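Pectinesterase A (Erwinia chrysanthemi, PDB 2NTP) catalyses removal of methyl esters from the galacturonosyl units of pectin, releasing methanol as the first step in maceration and soft-rotting of plant tissue. Local coordinates at residues A[46-50]-A[87-92]; A[100-106]-A[144-150]; A[266-272]-A[302-308]. All coordinates share one frame; numbering follows the deposited sequence.

All three contacts join neighbouring parallel strands of one right-handed beta-helix, and along the chain they follow in series. Interaction 1, in the sheet that begins with strand 48-50, touches interaction 2 in the interior of the beta-helix: their centres lie about 14 Å apart, Thr90 OG1 probably bonds Arg106 O, and the Ile91 and Ile105 side chains pack together. Interactions 2 and 3 both reach the same two long sheets, with centres about 23 Å apart, interaction 3 lying at the end toward the C-terminus. Interactions 1 and 3, about 32 Å apart between centres, lie on opposite sides of the chain's centre. Together they sample the stacking of successive coils that builds the fold.

Interaction 1: residues A[46-50]-A[87-92]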
# COMPACT_ATOMS: atom_id res chain seq x y z
N GLU A 46 12.27 -13.62 0.05
CA GLU A 46 11.45 -14.24 1.09
C GLU A 46 10.05 -13.66 1.08
O GLU A 46 9.85 -12.50 0.72
CB GLU A 46 12.08 -14.00 2.47
CG GLU A 46 13.47 -14.56 2.63
CD GLU A 46 13.98 -14.43 4.05
OE1 GLU A 46 13.24 -14.83 4.97
OE2 GLU A 46 15.11 -13.93 4.23
N ARG A 47 9.10 -14.49 1.49
CA ARG A 47 7.76 -14.04 1.81
C ARG A 47 7.53 -14.26 3.30
O ARG A 47 7.87 -15.33 3.84
CB ARG A 47 6.73 -14.80 0.98
CG ARG A 47 7.00 -14.73 -0.52
CD ARG A 47 5.88 -15.35 -1.31
NE ARG A 47 4.64 -14.60 -1.11
CZ ARG A 47 3.42 -15.09 -1.28
NH1 ARG A 47 3.23 -16.35 -1.66
NH2 ARG A 47 2.38 -14.31 -1.06
N LEU A 48 6.99 -13.25 3.97
CA LEU A 48 6.87 -13.25 5.42
C LEU A 48 5.45 -12.98 5.89
O LEU A 48 4.74 -12.15 5.31
CB LEU A 48 7.81 -12.21 6.04
CG LEU A 48 9.29 -12.24 5.62
CD1 LEU A 48 9.99 -10.96 6.06
CD2 LEU A 48 9.99 -13.48 6.17
N THR A 49 5.04 -13.68 6.94
CA THR A 49 3.78 -13.40 7.62
C THR A 49 4.10 -13.17 9.09
O THR A 49 4.65 -14.05 9.76
CB THR A 49 2.74 -14.53 7.45
OG1 THR A 49 2.47 -14.71 6.06
CG2 THR A 49 1.44 -14.19 8.18
N ILE A 50 3.78 -11.97 9.57
CA ILE A 50 4.11 -11.56 10.93
C ILE A 50 2.91 -11.77 11.84
O ILE A 50 1.88 -11.12 11.66
CB ILE A 50 4.55 -10.07 10.98
CG1 ILE A 50 5.74 -9.80 10.03
CG2 ILE A 50 4.82 -9.63 12.42
CD1 ILE A 50 6.88 -10.79 10.12
N GLY A 87 -3.38 -13.06 -0.81
CA GLY A 87 -2.38 -14.12 -0.85
C GLY A 87 -1.09 -13.81 -1.60
O GLY A 87 -0.10 -14.52 -1.43
N SER A 88 -1.11 -12.76 -2.41
CA SER A 88 0.05 -12.40 -3.24
C SER A 88 1.12 -11.61 -2.50
O SER A 88 2.21 -11.39 -3.03
CB SER A 88 -0.41 -11.58 -4.46
OG SER A 88 -0.71 -10.24 -4.09
N SER A 89 0.81 -11.18 -1.28
CA SER A 89 1.65 -10.21 -0.58
C SER A 89 3.03 -10.75 -0.24
O SER A 89 3.16 -11.87 0.24
CB SER A 89 0.96 -9.71 0.69
OG SER A 89 1.65 -8.56 1.17
N THR A 90 4.06 -9.92 -0.46
CA THR A 90 5.42 -10.30 -0.07
C THR A 90 5.52 -10.33 1.46
O THR A 90 6.05 -11.28 2.03
CB THR A 90 6.47 -9.35 -0.68
OG1 THR A 90 6.41 -9.45 -2.11
CG2 THR A 90 7.89 -9.71 -0.21
N ILE A 91 5.00 -9.29 2.11
CA ILE A 91 4.96 -9.24 3.57
C ILE A 91 3.53 -9.01 4.04
O ILE A 91 2.83 -8.12 3.55
CB ILE A 91 5.91 -8.15 4.14
CG1 ILE A 91 7.37 -8.51 3.82
CG2 ILE A 91 5.70 -7.96 5.65
CD1 ILE A 91 8.40 -7.54 4.39
N THR A 92 3.09 -9.85 4.98
CA THR A 92 1.76 -9.76 5.57
C THR A 92 1.91 -9.46 7.06
O THR A 92 2.57 -10.21 7.77
CB THR A 92 0.98 -11.07 5.35
OG1 THR A 92 0.82 -11.32 3.94
CG2 THR A 92 -0.39 -10.99 6.00
O HOH W 1 3.08 -12.59 2.95
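Arg47 reaches across to Gly87 and Ser89 mainly through NH2. This nitrogen makes a 2.5 Å bond to Gly87 O and another of 2.9 Å to Ser89 O; both oxygens lie at the edge of the guanidinium, close to its plane, while NE adds a weak bond to Ser89 O. The side chain bends at chi3 (63°), bringing the guanidinium to these carbonyls, and the two in-plane bonds should fix how it is turned. Beyond it the backbones run as a parallel ladder in one sheet of the beta-helix: Leu48 N to Thr90 O (2.9 Å), Thr92 N to Leu48 O, and Ile50 N to Thr92 O (2.8 Å). A water bonded to Leu48 O, Ser89 O and Thr92 OG1 fills in beside this ladder. Leu48 and Ile91 lie side by side, CD1 to CD1 at 4.1 Å, with Thr49 and Thr92 paired on the other face. The Ser88 side chain lies about 5 Å from those of the substrate-binding residues Thr85 and Gln129. Trp83 forms a cation-pi contact with Arg47. Leu48 and Ile91 pack on Ile67 of strand 65-69, Leu48 also meets helix 21-26, and strand 133-135 flanks strand 91-93.

Interaction 2: residues A[100-106]-A[144-150]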
# COMPACT_ATOMS: atom_id res chain seq x y z
N ALA A 100 8.78 -1.42 10.78
CA ALA A 100 9.90 -1.63 9.88
C ALA A 100 10.56 -0.29 9.62
O ALA A 100 9.88 0.73 9.44
CB ALA A 100 9.43 -2.26 8.57
N GLN A 101 11.90 -0.29 9.59
CA GLN A 101 12.67 0.92 9.33
C GLN A 101 13.81 0.65 8.35
O GLN A 101 14.44 -0.41 8.42
CB GLN A 101 13.23 1.50 10.63
CG GLN A 101 13.98 2.83 10.42
CD GLN A 101 14.72 3.31 11.66
OE1 GLN A 101 14.97 2.55 12.59
NE2 GLN A 101 15.09 4.59 11.66
N SER A 102 14.05 1.60 7.46
CA SER A 102 15.23 1.63 6.57
C SER A 102 15.38 0.36 5.76
O SER A 102 16.42 -0.31 5.78
CB SER A 102 16.50 1.97 7.37
OG SER A 102 16.37 3.24 7.98
N LEU A 103 14.32 0.01 5.04
CA LEU A 103 14.35 -1.16 4.16
C LEU A 103 13.34 -1.03 3.03
O LEU A 103 12.42 -0.21 3.09
CB LEU A 103 14.13 -2.45 4.95
CG LEU A 103 12.89 -2.61 5.82
CD1 LEU A 103 11.71 -3.06 4.99
CD2 LEU A 103 13.15 -3.60 6.96
N THR A 104 13.56 -1.83 2.00
CA THR A 104 12.67 -1.87 0.84
C THR A 104 11.92 -3.20 0.83
O THR A 104 12.51 -4.25 1.11
CB THR A 104 13.46 -1.71 -0.47
OG1 THR A 104 14.16 -0.46 -0.46
CG2 THR A 104 12.53 -1.77 -1.69
N ILE A 105 10.62 -3.13 0.52
CA ILE A 105 9.77 -4.31 0.37
C ILE A 105 9.20 -4.27 -1.05
O ILE A 105 8.58 -3.29 -1.45
CB ILE A 105 8.61 -4.31 1.39
CG1 ILE A 105 9.14 -4.22 2.83
CG2 ILE A 105 7.75 -5.57 1.21
CD1 ILE A 105 8.09 -3.81 3.88
N ARG A 106 9.44 -5.34 -1.81
CA ARG A 106 9.03 -5.40 -3.21
C ARG A 106 8.14 -6.59 -3.51
O ARG A 106 8.34 -7.69 -2.97
CB ARG A 106 10.25 -5.49 -4.15
CG ARG A 106 11.39 -4.52 -3.88
CD ARG A 106 12.33 -4.45 -5.09
NE ARG A 106 12.80 -5.77 -5.52
CZ ARG A 106 14.07 -6.11 -5.72
NH1 ARG A 106 15.05 -5.22 -5.58
NH2 ARG A 106 14.37 -7.34 -6.10
N PHE A 144 5.91 2.32 9.66
CA PHE A 144 6.92 2.15 8.62
C PHE A 144 7.65 3.46 8.40
O PHE A 144 7.06 4.43 7.93
CB PHE A 144 6.25 1.66 7.33
CG PHE A 144 5.46 0.40 7.52
CD1 PHE A 144 4.14 0.45 7.97
CD2 PHE A 144 6.05 -0.84 7.29
CE1 PHE A 144 3.41 -0.72 8.18
CE2 PHE A 144 5.33 -2.02 7.49
CZ PHE A 144 4.00 -1.96 7.94
N LYS A 145 8.93 3.49 8.77
CA LYS A 145 9.74 4.71 8.66
C LYS A 145 10.93 4.49 7.73
O LYS A 145 11.67 3.52 7.89
CB LYS A 145 10.23 5.18 10.03
CG LYS A 145 10.99 6.52 9.96
CD LYS A 145 11.18 7.17 11.31
CE LYS A 145 11.79 8.56 11.15
NZ LYS A 145 10.81 9.58 10.64
N ASP A 146 11.11 5.41 6.78
CA ASP A 146 12.18 5.30 5.78
C ASP A 146 12.09 3.93 5.09
O ASP A 146 13.06 3.17 5.02
CB ASP A 146 13.54 5.54 6.44
CG ASP A 146 14.69 5.57 5.44
OD1 ASP A 146 14.51 6.08 4.31
OD2 ASP A 146 15.78 5.08 5.80
N VAL A 147 10.90 3.62 4.60
CA VAL A 147 10.64 2.35 3.93
C VAL A 147 10.23 2.64 2.48
O VAL A 147 9.58 3.64 2.21
CB VAL A 147 9.53 1.54 4.66
CG1 VAL A 147 9.04 0.37 3.81
CG2 VAL A 147 10.05 1.03 6.01
N SER A 148 10.66 1.77 1.58
CA SER A 148 10.27 1.85 0.17
C SER A 148 9.42 0.64 -0.17
O SER A 148 9.83 -0.48 0.10
CB SER A 148 11.51 1.89 -0.72
OG SER A 148 11.15 1.81 -2.10
N LEU A 149 8.24 0.89 -0.75
CA LEU A 149 7.34 -0.18 -1.17
C LEU A 149 7.22 -0.18 -2.69
O LEU A 149 6.86 0.84 -3.28
CB LEU A 149 5.96 0.00 -0.54
CG LEU A 149 5.88 0.15 0.98
CD1 LEU A 149 4.42 0.30 1.41
CD2 LEU A 149 6.54 -1.03 1.68
N VAL A 150 7.52 -1.32 -3.30
CA VAL A 150 7.61 -1.41 -4.76
C VAL A 150 6.60 -2.39 -5.34
O VAL A 150 6.52 -3.54 -4.92
CB VAL A 150 9.03 -1.82 -5.21
CG1 VAL A 150 9.08 -2.03 -6.71
CG2 VAL A 150 10.07 -0.77 -4.77
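Residues Ala100-Arg106 and Phe144-Val150 are equivalent stretches of successive coils in the right-handed parallel beta-helix, stacked in exact register through a corner that each segment turns at the same place. The corner residues, Ser102 and Asp146, both adopt left-handed backbone conformation (phi 55° and 53°), and this lets each coil pass from one long parallel sheet to the other. Side chains bridge the corner as well: Ser102 OG donates to Asp146 OD2 over 2.9 Å, using the anti lone pair of that oxygen. Asp146 presents its carboxylate this way because CG lies opposite the backbone N (chi1 -174°).

Before the corner, Lys145 N bonds Ala100 O and Ser102 N bonds Lys145 O; the bond from Leu103 N to Asp146 O at the corner itself is weak. After it the regular ladder resumes, with Ser148 N to Leu103 O, Ile105 N to Ser148 O (2.8 Å) and Val150 N to Ile105 O. Inside the helix apolar side chains of the two coils stack in register. Ala100 CB meets CD2 of the Phe144 ring at 3.9 Å, and Phe144 in turn stacks on Phe165. Val147 CG2 reaches back to Ala100 O, at 3.4 Å, while its CG1 lies near Leu103 CD1 and Ile105 CD1. On the outer face, Thr104 OG1 bonds Arg62 O and Lys145 NZ pairs with Asp167. The end of Arg106 leads away to Asp108, and its CG lies beside Val150 CB at 3.8 Å. In the interior of the beta-helix, Ile105 and Leu149 run side by side, Leu149 CD2 touching both CD1 and CB of Ile105 at 3.9 Å.

Interaction 3: residues A[266-272]-A[302-308]; sequences VFLNTSM and FEYKSYG
Ser271 CB sits over one face of the Tyr307 ring, 3.7 Å from its centroid, in a CH-pi contact. Tyr307 is folded back onto the neighbouring coil by its first torsion, which places CG between the backbone N and the carbonyl carbon (chi1 62°); its OH donates to a water that in turn bonds Asn269 O. Deeper in, Met272 CE rests 3.4 Å from both Glu303 OE2 and Ser306 OG, and these two oxygens are themselves joined by a bond from Ser306 OG, 2.8 Å long. Leu268 CD2 packs on Tyr304 CB at 3.9 Å.

The backbones position these groups. Phe267 N to Phe302 O, Tyr304 N to Phe267 O and Asn269 N to Tyr304 O (2.8 Å) form a parallel ladder; past the corner a single bridge follows, with Tyr307 N to Thr270 O and Met272 N to Tyr307 O (2.7 Å). Asn269 and Lys305 turn that corner in matching left-handed conformation. There a water accepts from Thr270 N and donates to Tyr304 O and Ser306 OG; a second water links Asn269 ND2 to Lys305 O.

Arg317 forms a salt bridge with Glu303 OE1, and Tyr304 OH bonds Asp322 of helix 322-325. Strands 220-223 and 226-229 flank segment 266-272, whereas strand 300-304 is the outermost strand of its sheet at this end of the beta-helix.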
# COMPACT_ATOMS: atom_id res chain seq x y z
N VAL A 266 -7.82 11.69 1.74
CA VAL A 266 -7.60 13.12 1.94
C VAL A 266 -6.13 13.45 1.74
O VAL A 266 -5.26 12.81 2.34
CB VAL A 266 -8.08 13.59 3.33
CG1 VAL A 266 -7.89 15.09 3.48
CG2 VAL A 266 -9.55 13.22 3.54
N PHE A 267 -5.87 14.43 0.87
CA PHE A 267 -4.52 14.96 0.65
C PHE A 267 -4.41 16.32 1.32
O PHE A 267 -5.24 17.20 1.06
CB PHE A 267 -4.23 15.12 -0.85
CG PHE A 267 -4.07 13.83 -1.58
CD1 PHE A 267 -5.17 13.20 -2.17
CD2 PHE A 267 -2.81 13.23 -1.72
CE1 PHE A 267 -5.02 12.00 -2.85
CE2 PHE A 267 -2.66 12.03 -2.40
CZ PHE A 267 -3.77 11.41 -2.97
N LEU A 268 -3.39 16.49 2.15
CA LEU A 268 -3.12 17.80 2.76
C LEU A 268 -1.68 18.24 2.51
O LEU A 268 -0.75 17.46 2.71
CB LEU A 268 -3.41 17.79 4.26
CG LEU A 268 -4.81 17.36 4.71
CD1 LEU A 268 -4.76 15.92 5.21
CD2 LEU A 268 -5.32 18.28 5.81
N ASN A 269 -1.52 19.49 2.08
CA ASN A 269 -0.19 20.09 1.87
C ASN A 269 0.74 19.19 1.05
O ASN A 269 1.91 18.99 1.40
CB ASN A 269 0.44 20.44 3.23
CG ASN A 269 -0.41 21.41 4.04
OD1 ASN A 269 -0.91 21.07 5.12
ND2 ASN A 269 -0.59 22.62 3.51
N THR A 270 0.22 18.67 -0.06
CA THR A 270 0.93 17.69 -0.87
C THR A 270 1.17 18.22 -2.29
O THR A 270 0.27 18.79 -2.90
CB THR A 270 0.18 16.34 -0.85
OG1 THR A 270 0.35 15.74 0.44
CG2 THR A 270 0.70 15.37 -1.91
N SER A 271 2.38 18.03 -2.79
CA SER A 271 2.70 18.44 -4.16
C SER A 271 2.21 17.39 -5.15
O SER A 271 2.20 16.19 -4.85
CB SER A 271 4.20 18.69 -4.35
OG SER A 271 4.95 17.50 -4.22
N MET A 272 1.80 17.85 -6.33
CA MET A 272 1.29 16.95 -7.36
C MET A 272 1.79 17.42 -8.71
O MET A 272 1.58 18.58 -9.08
CB MET A 272 -0.24 16.95 -7.37
CG MET A 272 -0.88 16.46 -6.09
SD MET A 272 -2.65 16.73 -6.08
CE MET A 272 -3.03 16.04 -4.47
N PHE A 302 -11.08 14.41 -0.69
CA PHE A 302 -10.81 15.82 -0.42
C PHE A 302 -9.34 16.19 -0.54
O PHE A 302 -8.46 15.35 -0.39
CB PHE A 302 -11.29 16.22 0.98
CG PHE A 302 -12.75 15.97 1.22
CD1 PHE A 302 -13.71 16.87 0.77
CD2 PHE A 302 -13.17 14.83 1.90
CE1 PHE A 302 -15.07 16.64 0.99
CE2 PHE A 302 -14.52 14.59 2.12
CZ PHE A 302 -15.47 15.50 1.67
N GLU A 303 -9.09 17.48 -0.79
CA GLU A 303 -7.75 18.04 -0.78
C GLU A 303 -7.69 19.28 0.10
O GLU A 303 -8.71 19.93 0.35
CB GLU A 303 -7.31 18.43 -2.19
CG GLU A 303 -6.98 17.26 -3.10
CD GLU A 303 -6.81 17.71 -4.53
OE1 GLU A 303 -7.81 17.72 -5.27
OE2 GLU A 303 -5.67 18.07 -4.90
N TYR A 304 -6.49 19.60 0.56
CA TYR A 304 -6.24 20.84 1.28
C TYR A 304 -4.87 21.35 0.88
O TYR A 304 -3.86 20.69 1.12
CB TYR A 304 -6.32 20.61 2.79
CG TYR A 304 -6.07 21.86 3.61
CD1 TYR A 304 -7.03 22.86 3.71
CD2 TYR A 304 -4.86 22.04 4.28
CE1 TYR A 304 -6.80 24.01 4.47
CE2 TYR A 304 -4.61 23.18 5.04
CZ TYR A 304 -5.59 24.16 5.13
OH TYR A 304 -5.34 25.30 5.88
N LYS A 305 -4.85 22.52 0.24
CA LYS A 305 -3.62 23.21 -0.14
C LYS A 305 -2.63 22.34 -0.93
O LYS A 305 -1.43 22.34 -0.66
CB LYS A 305 -2.97 23.88 1.08
CG LYS A 305 -3.89 24.91 1.72
CD LYS A 305 -3.21 25.74 2.78
CE LYS A 305 -4.09 26.91 3.18
NZ LYS A 305 -3.45 27.82 4.18
N SER A 306 -3.16 21.59 -1.90
CA SER A 306 -2.29 20.91 -2.86
C SER A 306 -1.52 21.97 -3.64
O SER A 306 -1.97 23.11 -3.79
CB SER A 306 -3.10 20.03 -3.80
OG SER A 306 -3.80 19.02 -3.10
N TYR A 307 -0.34 21.60 -4.13
CA TYR A 307 0.44 22.49 -4.97
C TYR A 307 1.14 21.70 -6.07
O TYR A 307 1.02 20.47 -6.12
CB TYR A 307 1.41 23.36 -4.13
CG TYR A 307 2.45 22.59 -3.36
CD1 TYR A 307 2.12 21.90 -2.19
CD2 TYR A 307 3.78 22.58 -3.77
CE1 TYR A 307 3.08 21.19 -1.47
CE2 TYR A 307 4.75 21.89 -3.06
CZ TYR A 307 4.40 21.20 -1.91
OH TYR A 307 5.36 20.50 -1.21
N GLY A 308 1.83 22.39 -6.97
CA GLY A 308 2.39 21.75 -8.16
C GLY A 308 1.38 21.70 -9.30
O GLY A 308 0.19 21.95 -9.09
O HOH W 2 4.54 18.46 0.41
O HOH W 3 0.49 23.44 1.11
O HOH W 4 -2.67 18.46 -0.66